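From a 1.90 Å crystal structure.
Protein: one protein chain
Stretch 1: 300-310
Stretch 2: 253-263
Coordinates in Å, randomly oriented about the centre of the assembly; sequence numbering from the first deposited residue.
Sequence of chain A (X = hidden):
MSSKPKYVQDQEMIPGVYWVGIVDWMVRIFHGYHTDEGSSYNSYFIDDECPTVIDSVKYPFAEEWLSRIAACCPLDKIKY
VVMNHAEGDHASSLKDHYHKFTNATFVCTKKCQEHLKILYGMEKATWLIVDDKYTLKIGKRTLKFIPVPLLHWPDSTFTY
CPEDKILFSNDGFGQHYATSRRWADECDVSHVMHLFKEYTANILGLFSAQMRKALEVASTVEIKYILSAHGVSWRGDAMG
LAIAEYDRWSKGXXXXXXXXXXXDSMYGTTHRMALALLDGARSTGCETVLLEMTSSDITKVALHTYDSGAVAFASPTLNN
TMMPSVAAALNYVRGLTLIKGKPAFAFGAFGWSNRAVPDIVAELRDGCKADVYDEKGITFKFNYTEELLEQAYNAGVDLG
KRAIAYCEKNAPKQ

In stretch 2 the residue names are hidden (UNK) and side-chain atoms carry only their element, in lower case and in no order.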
ATOM      1  N   LYS A 300      13.799  -6.059   3.201  1.00 10.37           N
ATOM      2  CA  LYS A 300      14.812  -5.870   2.169  1.00 10.75           C
ATOM      3  C   LYS A 300      16.097  -5.237   2.744  1.00 10.30           C
ATOM      4  O   LYS A 300      17.216  -5.556   2.314  1.00  9.73           O
ATOM      5  CB  LYS A 300      14.187  -5.065   1.017  1.00 11.32           C
ATOM      6  CG  LYS A 300      13.117  -5.962   0.322  1.00 15.31           C
ATOM      7  CD  LYS A 300      12.268  -5.281  -0.726  1.00 20.15           C
ATOM      8  CE  LYS A 300      11.180  -6.266  -1.208  1.00 17.72           C
ATOM      9  NZ  LYS A 300      10.142  -6.595  -0.143  1.00 17.95           N
ATOM     10  N   VAL A 301      15.933  -4.352   3.717  1.00  9.50           N
ATOM     11  CA  VAL A 301      17.103  -3.786   4.414  1.00  9.66           C
ATOM     12  C   VAL A 301      17.939  -4.946   5.020  1.00  8.87           C
ATOM     13  O   VAL A 301      19.185  -4.998   4.880  1.00  8.84           O
ATOM     14  CB  VAL A 301      16.664  -2.738   5.486  1.00 10.09           C
ATOM     15  CG1 VAL A 301      17.839  -2.285   6.355  1.00  9.64           C
ATOM     16  CG2 VAL A 301      15.997  -1.496   4.806  1.00 12.07           C
ATOM     17  N   ALA A 302      17.255  -5.863   5.693  1.00  8.95           N
ATOM     18  CA  ALA A 302      17.920  -7.038   6.296  1.00  9.49           C
ATOM     19  C   ALA A 302      18.565  -7.879   5.206  1.00 10.12           C
ATOM     20  O   ALA A 302      19.731  -8.227   5.302  1.00 10.27           O
ATOM     21  CB  ALA A 302      16.936  -7.868   7.143  1.00  9.09           C
ATOM     22  N   LEU A 303      17.818  -8.174   4.147  1.00 10.47           N
ATOM     23  CA  LEU A 303      18.376  -8.930   3.020  1.00 11.12           C
ATOM     24  C   LEU A 303      19.724  -8.378   2.506  1.00 11.71           C
ATOM     25  O   LEU A 303      20.699  -9.134   2.307  1.00 12.44           O
ATOM     26  CB  LEU A 303      17.365  -8.948   1.874  1.00 10.27           C
ATOM     27  CG  LEU A 303      17.794  -9.534   0.515  1.00 13.29           C
ATOM     28  CD1 LEU A 303      18.170 -11.046   0.659  1.00 14.67           C
ATOM     29  CD2 LEU A 303      16.717  -9.335  -0.536  1.00 14.10           C
ATOM     30  N   HIS A 304      19.775  -7.073   2.266  1.00 10.43           N
ATOM     31  CA  HIS A 304      20.930  -6.486   1.622  1.00 11.36           C
ATOM     32  C   HIS A 304      22.093  -6.237   2.555  1.00 11.16           C
ATOM     33  O   HIS A 304      23.228  -6.472   2.179  1.00 11.66           O
ATOM     34  CB  HIS A 304      20.545  -5.252   0.768  1.00 10.39           C
ATOM     35  CG  HIS A 304      19.794  -5.635  -0.466  1.00 10.59           C
ATOM     36  ND1 HIS A 304      20.389  -6.320  -1.503  1.00 10.69           N
ATOM     37  CD2 HIS A 304      18.492  -5.488  -0.811  1.00 10.71           C
ATOM     38  CE1 HIS A 304      19.499  -6.543  -2.457  1.00 10.23           C
ATOM     39  NE2 HIS A 304      18.338  -6.061  -2.053  1.00 11.39           N
ATOM     40  N   THR A 305      21.803  -5.802   3.773  1.00 11.00           N
ATOM     41  CA  THR A 305      22.847  -5.602   4.788  1.00 11.87           C
ATOM     42  C   THR A 305      23.510  -6.926   5.205  1.00 12.40           C
ATOM     43  O   THR A 305      24.708  -6.938   5.520  1.00 12.23           O
ATOM     44  CB  THR A 305      22.327  -4.845   6.036  1.00 11.40           C
ATOM     45  OG1 THR A 305      21.211  -5.540   6.627  1.00 10.61           O
ATOM     46  CG2 THR A 305      21.891  -3.407   5.670  1.00 12.51           C
ATOM     47  N   TYR A 306      22.724  -7.989   5.277  1.00 12.21           N
ATOM     48  CA  TYR A 306      23.215  -9.364   5.421  1.00 12.35           C
ATOM     49  C   TYR A 306      24.560  -9.671   4.722  1.00 12.13           C
ATOM     50  O   TYR A 306      25.475 -10.102   5.334  1.00 12.51           O
ATOM     51  CB  TYR A 306      22.126 -10.360   5.017  1.00 12.72           C
ATOM     52  CG  TYR A 306      22.514 -11.818   4.925  1.00 13.28           C
ATOM     53  CD1 TYR A 306      22.613 -12.588   6.025  1.00 15.03           C
ATOM     54  CD2 TYR A 306      22.735 -12.424   3.712  1.00 13.83           C
ATOM     55  CE1 TYR A 306      22.941 -13.926   5.934  1.00 13.96           C
ATOM     56  CE2 TYR A 306      23.074 -13.721   3.602  1.00 11.48           C
ATOM     57  CZ  TYR A 306      23.170 -14.479   4.730  1.00 14.24           C
ATOM     58  OH  TYR A 306      23.484 -15.778   4.646  1.00 17.30           O
ATOM     59  N   ASP A 307      24.630  -9.360   3.436  1.00 12.01           N
ATOM     60  CA  ASP A 307      25.739  -9.819   2.607  1.00 13.10           C
ATOM     61  C   ASP A 307      26.455  -8.646   1.946  1.00 12.40           C
ATOM     62  O   ASP A 307      27.091  -8.803   0.903  1.00 12.38           O
ATOM     63  CB  ASP A 307      25.243 -10.800   1.544  1.00 13.69           C
ATOM     64  CG  ASP A 307      24.356 -10.137   0.508  1.00 14.36           C
ATOM     65  OD1 ASP A 307      24.003  -8.954   0.696  1.00 15.76           O
ATOM     66  OD2 ASP A 307      24.013 -10.799  -0.494  1.00 18.56           O
ATOM     67  N   SER A 308      26.347  -7.471   2.558  1.00 12.38           N
ATOM     68  CA  SER A 308      27.170  -6.324   2.173  1.00 11.76           C
ATOM     69  C   SER A 308      28.483  -6.396   2.942  1.00 11.87           C
ATOM     70  O   SER A 308      28.510  -6.820   4.112  1.00 12.44           O
ATOM     71  CB  SER A 308      26.456  -4.996   2.518  1.00 12.59           C
ATOM     72  OG  SER A 308      25.280  -4.824   1.754  1.00 13.00           O
ATOM     73  N   GLY A 309      29.547  -5.947   2.290  1.00 12.11           N
ATOM     74  CA  GLY A 309      30.860  -5.813   2.905  1.00 11.25           C
ATOM     75  C   GLY A 309      30.966  -4.480   3.620  1.00 11.36           C
ATOM     76  O   GLY A 309      31.824  -4.309   4.469  1.00 11.66           O
ATOM     77  N   ALA A 310      30.061  -3.555   3.292  1.00 10.81           N
ATOM     78  CA  ALA A 310      29.998  -2.253   3.943  1.00 10.79           C
ATOM     79  C   ALA A 310      28.624  -1.617   3.724  1.00 10.73           C
ATOM     80  O   ALA A 310      27.949  -1.880   2.716  1.00  9.32           O
ATOM     81  CB  ALA A 310      31.098  -1.294   3.397  1.00  8.67           C
ATOM     82  N   UNK A 253      31.425 -15.645   6.839  1.00 17.33           N
ATOM     83  CA  UNK A 253      32.127 -15.664   5.576  1.00 17.69           C
ATOM     84  C   UNK A 253      31.169 -15.444   4.403  1.00 17.32           C
ATOM     85  O   UNK A 253      31.505 -15.780   3.260  1.00 17.25           O
ATOM     86  o   UNK A 253      33.760 -19.595   5.898  1.00 23.48           O
ATOM     87  n   UNK A 253      35.419 -18.968   7.272  1.00 24.38           N
ATOM     88  c   UNK A 253      32.839 -17.021   5.420  1.00 18.49           C
ATOM     89  c   UNK A 253      34.362 -18.715   6.526  1.00 22.32           C
ATOM     90  c   UNK A 253      33.911 -17.261   6.476  1.00 20.58           C
ATOM     91  N   UNK A 254      29.986 -14.896   4.696  1.00 16.28           N
ATOM     92  CA  UNK A 254      28.889 -14.797   3.718  1.00 16.69           C
ATOM     93  C   UNK A 254      28.877 -13.476   2.940  1.00 17.32           C
ATOM     94  O   UNK A 254      27.991 -13.241   2.093  1.00 17.86           O
ATOM     95  c   UNK A 254      27.598 -12.886   7.377  1.00 17.59           C
ATOM     96  n   UNK A 254      28.039 -13.882   6.623  1.00 17.76           N
ATOM     97  n   UNK A 254      26.556 -12.339   6.771  1.00 16.52           N
ATOM     98  c   UNK A 254      26.332 -13.001   5.589  1.00 16.35           C
ATOM     99  c   UNK A 254      27.258 -13.987   5.494  1.00 15.04           C
ATOM    100  c   UNK A 254      27.524 -14.989   4.412  1.00 16.14           C
ATOM    101  N   UNK A 255      29.844 -12.609   3.191  1.00 17.32           N
ATOM    102  CA  UNK A 255      29.718 -11.285   2.599  1.00 17.69           C
ATOM    103  C   UNK A 255      30.200 -11.169   1.133  1.00 17.02           C
ATOM    104  O   UNK A 255      30.941 -12.027   0.605  1.00 15.41           O
ATOM    105  s   UNK A 255      29.183 -10.232   5.190  1.00 25.03           S
ATOM    106  c   UNK A 255      30.201 -10.211   3.579  1.00 18.35           C
ATOM    107  N   UNK A 256      29.709 -10.144   0.448  1.00 15.93           N
ATOM    108  CA  UNK A 256      30.064  -9.923  -0.941  1.00 14.95           C
ATOM    109  C   UNK A 256      30.814  -8.598  -1.062  1.00 14.62           C
ATOM    110  O   UNK A 256      30.795  -7.792  -0.125  1.00 14.28           O
ATOM    111  c   UNK A 256      28.806  -9.900  -1.815  1.00 15.51           C
ATOM    112  c   UNK A 256      28.497 -12.336  -2.506  1.00 23.64           C
ATOM    113  o   UNK A 256      29.631 -12.302  -3.004  1.00 23.59           O
ATOM    114  c   UNK A 256      27.936 -11.154  -1.726  1.00 17.21           C
ATOM    115  n   UNK A 256      27.688 -13.392  -2.629  1.00 25.29           N
ATOM    116  N   UNK A 257      31.482  -8.384  -2.197  1.00 13.07           N
ATOM    117  CA  UNK A 257      32.081  -7.098  -2.512  1.00 14.14           C
ATOM    118  C   UNK A 257      30.892  -6.212  -2.919  1.00 12.52           C
ATOM    119  O   UNK A 257      30.542  -6.111  -4.101  1.00 13.06           O
ATOM    120  c   UNK A 257      35.308  -8.065  -4.516  1.00 17.73           C
ATOM    121  c   UNK A 257      33.086  -7.237  -3.664  1.00 14.55           C
ATOM    122  c   UNK A 257      36.434  -9.083  -4.346  1.00 24.73           C
ATOM    123  n   UNK A 257      37.310  -9.163  -5.569  1.00 28.64           N
ATOM    124  c   UNK A 257      34.344  -8.051  -3.316  1.00 16.80           C
ATOM    125  N   UNK A 258      30.241  -5.646  -1.907  1.00 11.47           N
ATOM    126  CA  UNK A 258      28.903  -5.055  -2.076  1.00 11.17           C
ATOM    127  C   UNK A 258      28.749  -3.977  -1.008  1.00 10.77           C
ATOM    128  O   UNK A 258      29.101  -4.187   0.164  1.00 10.68           O
ATOM    129  c   UNK A 258      25.347  -6.734  -1.756  1.00 11.75           C
ATOM    130  n   UNK A 258      23.039  -7.517  -1.502  1.00 11.42           N
ATOM    131  c   UNK A 258      23.903  -6.256  -1.494  1.00 11.80           C
ATOM    132  c   UNK A 258      27.803  -6.140  -1.949  1.00 11.44           C
ATOM    133  c   UNK A 258      26.322  -5.579  -1.922  1.00 11.23           C
ATOM    134  N   UNK A 259      28.261  -2.821  -1.448  1.00  9.93           N
ATOM    135  CA  UNK A 259      27.928  -1.721  -0.569  1.00  9.89           C
ATOM    136  C   UNK A 259      26.419  -1.459  -0.684  1.00  9.58           C
ATOM    137  O   UNK A 259      25.895  -1.378  -1.797  1.00  9.82           O
ATOM    138  c   UNK A 259      30.206  -0.716  -0.868  1.00  9.50           C
ATOM    139  c   UNK A 259      28.706  -0.452  -0.960  1.00  8.91           C
ATOM    140  c   UNK A 259      28.312   0.739  -0.020  1.00 10.14           C
ATOM    141  N   UNK A 260      25.737  -1.387   0.455  1.00  9.76           N
ATOM    142  CA  UNK A 260      24.306  -0.961   0.485  1.00 10.41           C
ATOM    143  C   UNK A 260      24.133   0.374   1.214  1.00 10.51           C
ATOM    144  O   UNK A 260      24.659   0.532   2.325  1.00  9.11           O
ATOM    145  c   UNK A 260      23.413  -2.020   1.155  1.00 10.52           C
ATOM    146  c   UNK A 260      21.898  -1.566   1.191  1.00  9.96           C
ATOM    147  o   UNK A 260      23.520  -3.246   0.423  1.00 10.63           O
ATOM    148  N   UNK A 261      23.385   1.314   0.604  1.00 10.57           N
ATOM    149  CA  UNK A 261      23.049   2.576   1.261  1.00 10.98           C
ATOM    150  C   UNK A 261      21.556   2.542   1.634  1.00 10.35           C
ATOM    151  O   UNK A 261      20.718   2.208   0.799  1.00 10.91           O
ATOM    152  c   UNK A 261      23.004   5.092   1.144  1.00 13.02           C
ATOM    153  c   UNK A 261      23.345   3.802   0.379  1.00 11.56           C
ATOM    154  c   UNK A 261      24.824   3.802  -0.008  1.00 13.95           C
ATOM    155  N   UNK A 262      21.250   2.788   2.898  1.00  9.62           N
ATOM    156  CA  UNK A 262      19.871   2.770   3.380  1.00 10.14           C
ATOM    157  C   UNK A 262      19.543   4.198   3.825  1.00 11.05           C
ATOM    158  O   UNK A 262      20.289   4.796   4.611  1.00 10.61           O
ATOM    159  c   UNK A 262      20.081   0.352   4.158  1.00 10.96           C
ATOM    160  c   UNK A 262      19.692   1.796   4.576  1.00 10.95           C
ATOM    161  c   UNK A 262      18.239   1.822   5.108  1.00 10.88           C
ATOM    162  N   UNK A 263      18.462   4.765   3.302  1.00 11.35           N
ATOM    163  CA  UNK A 263      18.180   6.151   3.655  1.00 11.06           C
ATOM    164  C   UNK A 263      16.717   6.498   3.561  1.00 11.98           C
ATOM    165  O   UNK A 263      15.894   5.711   3.082  1.00 11.44           O
ATOM    166  c   UNK A 263      18.981   7.143   2.771  1.00 10.33           C
ATOM    167  c   UNK A 263      18.960   8.730   0.781  1.00 16.88           C
ATOM    168  c   UNK A 263      18.503   7.376   1.328  1.00 12.76           C
ATOM    169  c   UNK A 263      18.903   6.236   0.405  1.00 13.93           C
TER
HETATM  170  O   HOH W   1      25.063 -13.485  -1.023  1.00 18.52           O

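Position 253 carries three side-chain carbons, the third bonded to one oxygen and one nitrogen, and stays out of reach of stretch 1. This terminal amide on a three-carbon chain identifies glutamine, Q253.

At position 254, one carbon leads into a five-membered ring of three carbons and two nitrogens; a ring carbon lies over one face of the Y306 ring and a ring nitrogen near Y306 O. This is histidine. The ring of H254 lies obliquely to that of Y306, with centroids 4.6 Å apart and planes at 45°; its CD2 is 3.5 Å from Y306 CE1. H254 NE2 comes within 2.9 Å of Y306 O.

Position 255 has one carbon followed by sulfur, which lies beside Y306 O and S308 O: the signature is that of cysteine. The SG of C255 lies 3.7 Å from Y306 O and 3.6 Å from S308 O, packing against these backbone oxygens.

The side chain at 256 again has three carbons ending in one oxygen and one nitrogen, and its backbone nitrogen faces D307 O, so it is glutamine. Q256 N donates a hydrogen bond to D307 O at 3.0 Å, while a water accepts from Q256 NE2 (3.1 Å) and donates to D307 OD2 (2.9 Å), extending the link to the side chains.

Position 257 has four carbons in a row ending in nitrogen, and its side chain points away from stretch 1, touching nothing there; it is lysine, K257.

The same unbranched chain recurs at 258, but here it is fully extended, with all four chi angles t, and its terminal nitrogen lies beside an aspartate oxygen and a histidine nitrogen. This is lysine. K258 NZ forms a salt bridge with D307 OD1 at 2.8 Å and donates to H304 ND1 at 2.9 Å, approaching the edge of the imidazole near its plane. The backbone oxygen, K258 O, accepts from G309 N at 2.8 Å and, weakly, from A310 N at 3.3 Å.

Position 259 bears one carbon carrying two more, one of them near A310 CB: valine. V259 pairs with A310 in a parallel bridge, and V259 CA makes a CA-H...O contact of 3.3 Å with A310 O.

At 260 the first carbon carries one oxygen and one carbon, the oxygen beside S308 OG, as fits threonine. T260 OG1 donates to S308 OG at 2.7 Å, and T260 N donates to A310 O at 3.2 Å.

Position 261 is a three-carbon fork that points away, hence valine, V261. The identical fork at 262 points toward the helix and lies near V301 CG2; it is also valine, and V262 CG1 packs 4.0 Å from V301 CG2. Position 263 has four carbons forked at the second, out of reach of stretch 1; this is leucine, L263.

The contact therefore combines two modes. The helix runs nearly antiparallel to the strand, at 151°, and meets it through apolar packing at V301 and a hydrogen bond that H304 ND1 accepts from K258 NZ. After the helix the chain turns, and A310 joins the strand in a parallel bridge with V259. K258 ties these parts together, its side chain reaching H304 and D307 while its carbonyl accepts from G309 N and, weakly, from A310 N.

Stretch 2, residues 253-263: QHCQKKVTVVL
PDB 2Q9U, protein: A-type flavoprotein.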